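Local coordinates for protein peptide ABC transporter permease (Staphylococcus hominis, PDB 6EXS) that probably imports peptides across the bacterial membrane together with protons, among them the thioalcohol-conjugated peptides that are precursors of human underarm malodour, at residues R88-L93 / K129-N134. Sequence-based numbering, arbitrary orientation.
Sequences RGATLL and KPNISN. With OLC ((2R)-2,3-dihydroxypropyl (9Z)-octadec-9-enoate), chain M.
With chi1 at -58°, OG1 of T91 lies anti to the carbonyl carbon and beside the backbone N, facing N131, and the methyl CG2 takes the position anti to N; CG of N131 in turn lies anti to its carbonyl carbon. The two side chains thus slip past each other in opposite directions: T91 OG1 rests 3.5 Å from N131 CB, at the root of the asparagine, while the amide runs on to A90, where ND2 comes 3.4 Å from the methyl CB. Neither approach is a hydrogen bond. Each polar group looks to a carbonyl one turn back, T91 OG1 to T87 O and N131 ND2 to L127 O; ND2 also bonds to G77 O, far back in sequence from A90, so the chain of 74-106 must turn sharply in between. OG1 and ND2, both on buried residues, thus pack against carbon while bonding to carbonyls nearby.

The example comes from a POT transporter of the Major Facilitator Superfamily, where the part of 74-106 that carries 88-93 runs on into helix 110-137 as a helical hairpin. The short segments approach to 8.3 Å between axes, at 133° between chain directions, a spacing that the short side chains of A90 and T91 probably help to allow. The other branch of T91, CG2, lies 4.2 Å from I132 CB, and I132 continues onto L21, V24 and E25 of helix 16-44. Segment 88-93 meets lipid as well: the ester carbonyl oxygen O19 of a bound monoolein sits 3.4 Å from L92 CD2, and the lipid's glycerol carbon C21 lies 3.6 Å from G89 CA.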
ATOM      1  N   ARG A  88     -12.853  16.072   5.096  1.00 39.92           N
ATOM      2  CA  ARG A  88     -13.165  16.628   3.769  1.00 39.37           C
ATOM      3  C   ARG A  88     -12.051  17.500   3.221  1.00 42.85           C
ATOM      4  O   ARG A  88     -11.582  17.254   2.104  1.00 42.18           O
ATOM      5  CB  ARG A  88     -14.510  17.370   3.756  1.00 38.28           C
ATOM      6  CG  ARG A  88     -15.696  16.461   4.010  1.00 42.97           C
ATOM      7  CD  ARG A  88     -16.244  15.743   2.782  1.00 42.22           C
ATOM      8  NE  ARG A  88     -17.036  16.618   1.916  1.00 42.15           N
ATOM      9  CZ  ARG A  88     -18.301  16.961   2.137  1.00 54.93           C
ATOM     10  NH1 ARG A  88     -18.935  16.524   3.219  1.00 39.19           N
ATOM     11  NH2 ARG A  88     -18.939  17.751   1.285  1.00 43.10           N
ATOM     12  N   GLY A  89     -11.615  18.468   4.024  1.00 38.86           N
ATOM     13  CA  GLY A  89     -10.527  19.375   3.687  1.00 39.00           C
ATOM     14  C   GLY A  89      -9.250  18.637   3.354  1.00 43.31           C
ATOM     15  O   GLY A  89      -8.633  18.915   2.324  1.00 43.50           O
ATOM     16  N   ALA A  90      -8.895  17.641   4.200  1.00 39.84           N
ATOM     17  CA  ALA A  90      -7.729  16.762   4.077  1.00 38.87           C
ATOM     18  C   ALA A  90      -7.757  15.894   2.798  1.00 42.50           C
ATOM     19  O   ALA A  90      -6.710  15.738   2.159  1.00 41.99           O
ATOM     20  CB  ALA A  90      -7.598  15.888   5.317  1.00 39.39           C
ATOM     21  N   THR A  91      -8.950  15.353   2.420  1.00 38.48           N
ATOM     22  CA  THR A  91      -9.163  14.548   1.201  1.00 37.52           C
ATOM     23  C   THR A  91      -8.919  15.443  -0.040  1.00 43.50           C
ATOM     24  O   THR A  91      -8.309  14.992  -1.009  1.00 42.33           O
ATOM     25  CB  THR A  91     -10.612  13.947   1.177  1.00 38.31           C
ATOM     26  OG1 THR A  91     -10.829  13.149   2.338  1.00 33.73           O
ATOM     27  CG2 THR A  91     -10.909  13.115  -0.087  1.00 31.90           C
ATOM     28  N   LEU A  92      -9.411  16.703   0.008  1.00 42.61           N
ATOM     29  CA  LEU A  92      -9.317  17.686  -1.071  1.00 43.18           C
ATOM     30  C   LEU A  92      -7.897  18.217  -1.234  1.00 47.26           C
ATOM     31  O   LEU A  92      -7.404  18.277  -2.366  1.00 46.39           O
ATOM     32  CB  LEU A  92     -10.338  18.828  -0.857  1.00 44.41           C
ATOM     33  CG  LEU A  92     -10.432  19.973  -1.899  1.00 49.58           C
ATOM     34  CD1 LEU A  92     -10.493  19.457  -3.338  1.00 48.83           C
ATOM     35  CD2 LEU A  92     -11.635  20.841  -1.625  1.00 51.91           C
ATOM     36  N   LEU A  93      -7.239  18.600  -0.119  1.00 44.06           N
ATOM     37  CA  LEU A  93      -5.862  19.082  -0.178  1.00 43.88           C
ATOM     38  C   LEU A  93      -4.960  17.960  -0.674  1.00 45.95           C
ATOM     39  O   LEU A  93      -4.149  18.193  -1.566  1.00 46.23           O
ATOM     40  CB  LEU A  93      -5.384  19.657   1.167  1.00 44.65           C
ATOM     41  CG  LEU A  93      -4.008  20.342   1.155  1.00 49.50           C
ATOM     42  CD1 LEU A  93      -3.931  21.434   0.097  1.00 50.01           C
ATOM     43  CD2 LEU A  93      -3.686  20.918   2.511  1.00 53.01           C
ATOM     44  N   LYS A 129      -5.658   9.307   1.545  1.00 34.71           N
ATOM     45  CA  LYS A 129      -5.895   7.873   1.807  1.00 34.23           C
ATOM     46  C   LYS A 129      -6.708   7.542   3.076  1.00 39.63           C
ATOM     47  O   LYS A 129      -7.765   6.929   2.909  1.00 40.29           O
ATOM     48  CB  LYS A 129      -4.603   7.061   1.809  1.00 35.26           C
ATOM     49  CG  LYS A 129      -4.575   5.964   0.792  1.00 37.54           C
ATOM     50  CD  LYS A 129      -3.319   6.090  -0.027  1.00 38.55           C
ATOM     51  CE  LYS A 129      -2.968   4.768  -0.619  1.00 34.72           C
ATOM     52  NZ  LYS A 129      -1.885   4.888  -1.621  1.00 40.58           N
ATOM     53  N   PRO A 130      -6.293   7.881   4.327  1.00 35.53           N
ATOM     54  CA  PRO A 130      -7.103   7.464   5.475  1.00 35.52           C
ATOM     55  C   PRO A 130      -8.424   8.212   5.618  1.00 39.77           C
ATOM     56  O   PRO A 130      -9.371   7.691   6.210  1.00 39.62           O
ATOM     57  CB  PRO A 130      -6.167   7.719   6.661  1.00 37.44           C
ATOM     58  CG  PRO A 130      -5.310   8.838   6.222  1.00 41.43           C
ATOM     59  CD  PRO A 130      -5.078   8.599   4.772  1.00 36.65           C
ATOM     60  N   ASN A 131      -8.483   9.424   5.051  1.00 35.91           N
ATOM     61  CA  ASN A 131      -9.597  10.347   5.185  1.00 35.66           C
ATOM     62  C   ASN A 131     -10.768  10.066   4.260  1.00 39.30           C
ATOM     63  O   ASN A 131     -11.907  10.205   4.719  1.00 39.74           O
ATOM     64  CB  ASN A 131      -9.093  11.767   5.090  1.00 32.41           C
ATOM     65  CG  ASN A 131      -8.283  12.053   6.340  1.00 44.24           C
ATOM     66  OD1 ASN A 131      -8.632  11.608   7.447  1.00 39.24           O
ATOM     67  ND2 ASN A 131      -7.136  12.679   6.196  1.00 28.66           N
ATOM     68  N   ILE A 132     -10.517   9.592   3.024  1.00 35.88           N
ATOM     69  CA  ILE A 132     -11.578   9.176   2.084  1.00 35.77           C
ATOM     70  C   ILE A 132     -12.320   7.946   2.664  1.00 40.68           C
ATOM     71  O   ILE A 132     -13.548   7.872   2.562  1.00 41.05           O
ATOM     72  CB  ILE A 132     -11.063   8.953   0.615  1.00 37.50           C
ATOM     73  CG1 ILE A 132     -12.233   8.666  -0.365  1.00 37.89           C
ATOM     74  CG2 ILE A 132      -9.971   7.886   0.527  1.00 36.27           C
ATOM     75  CD1 ILE A 132     -12.070   9.172  -1.803  1.00 40.65           C
ATOM     76  N   SER A 133     -11.559   7.025   3.318  1.00 36.18           N
ATOM     77  CA  SER A 133     -12.039   5.787   3.932  1.00 36.15           C
ATOM     78  C   SER A 133     -12.978   6.103   5.077  1.00 41.55           C
ATOM     79  O   SER A 133     -14.035   5.481   5.210  1.00 42.60           O
ATOM     80  CB  SER A 133     -10.861   4.958   4.435  1.00 39.80           C
ATOM     81  OG  SER A 133     -10.837   3.684   3.818  1.00 51.63           O
ATOM     82  N   ASN A 134     -12.588   7.090   5.889  1.00 37.31           N
ATOM     83  CA  ASN A 134     -13.323   7.593   7.027  1.00 37.36           C
ATOM     84  C   ASN A 134     -14.685   8.155   6.586  1.00 43.12           C
ATOM     85  O   ASN A 134     -15.708   7.802   7.188  1.00 43.96           O
ATOM     86  CB  ASN A 134     -12.484   8.648   7.731  1.00 35.59           C
ATOM     87  CG  ASN A 134     -12.983   8.993   9.096  1.00 52.29           C
ATOM     88  OD1 ASN A 134     -14.003   9.664   9.252  1.00 46.90           O
ATOM     89  ND2 ASN A 134     -12.279   8.530  10.112  1.00 46.70           N
TER
HETATM   90  C24 OLC M 512      -9.697  23.542   5.478  1.00 91.91           C
HETATM   91  C5  OLC M 512      -5.799  24.973  -2.220  1.00 88.98           C
HETATM   92  C4  OLC M 512      -6.412  23.645  -1.807  1.00 88.47           C
HETATM   93  C3  OLC M 512      -7.318  23.743  -0.592  1.00 88.87           C
HETATM   94  C2  OLC M 512      -7.871  22.391  -0.162  1.00 89.52           C
HETATM   95  C21 OLC M 512      -8.651  22.494   3.444  1.00 92.63           C
HETATM   96  C1  OLC M 512      -8.768  22.439   1.044  1.00 91.54           C
HETATM   97  C22 OLC M 512      -9.106  23.777   4.103  1.00 93.01           C
HETATM   98  O19 OLC M 512      -9.934  22.142   1.036  1.00 92.03           O
HETATM   99  O25 OLC M 512     -10.948  22.868   5.408  1.00 90.64           O
HETATM  100  O23 OLC M 512      -7.998  24.679   4.200  1.00 93.88           O
HETATM  101  O20 OLC M 512      -8.091  22.812   2.145  1.00 92.72           O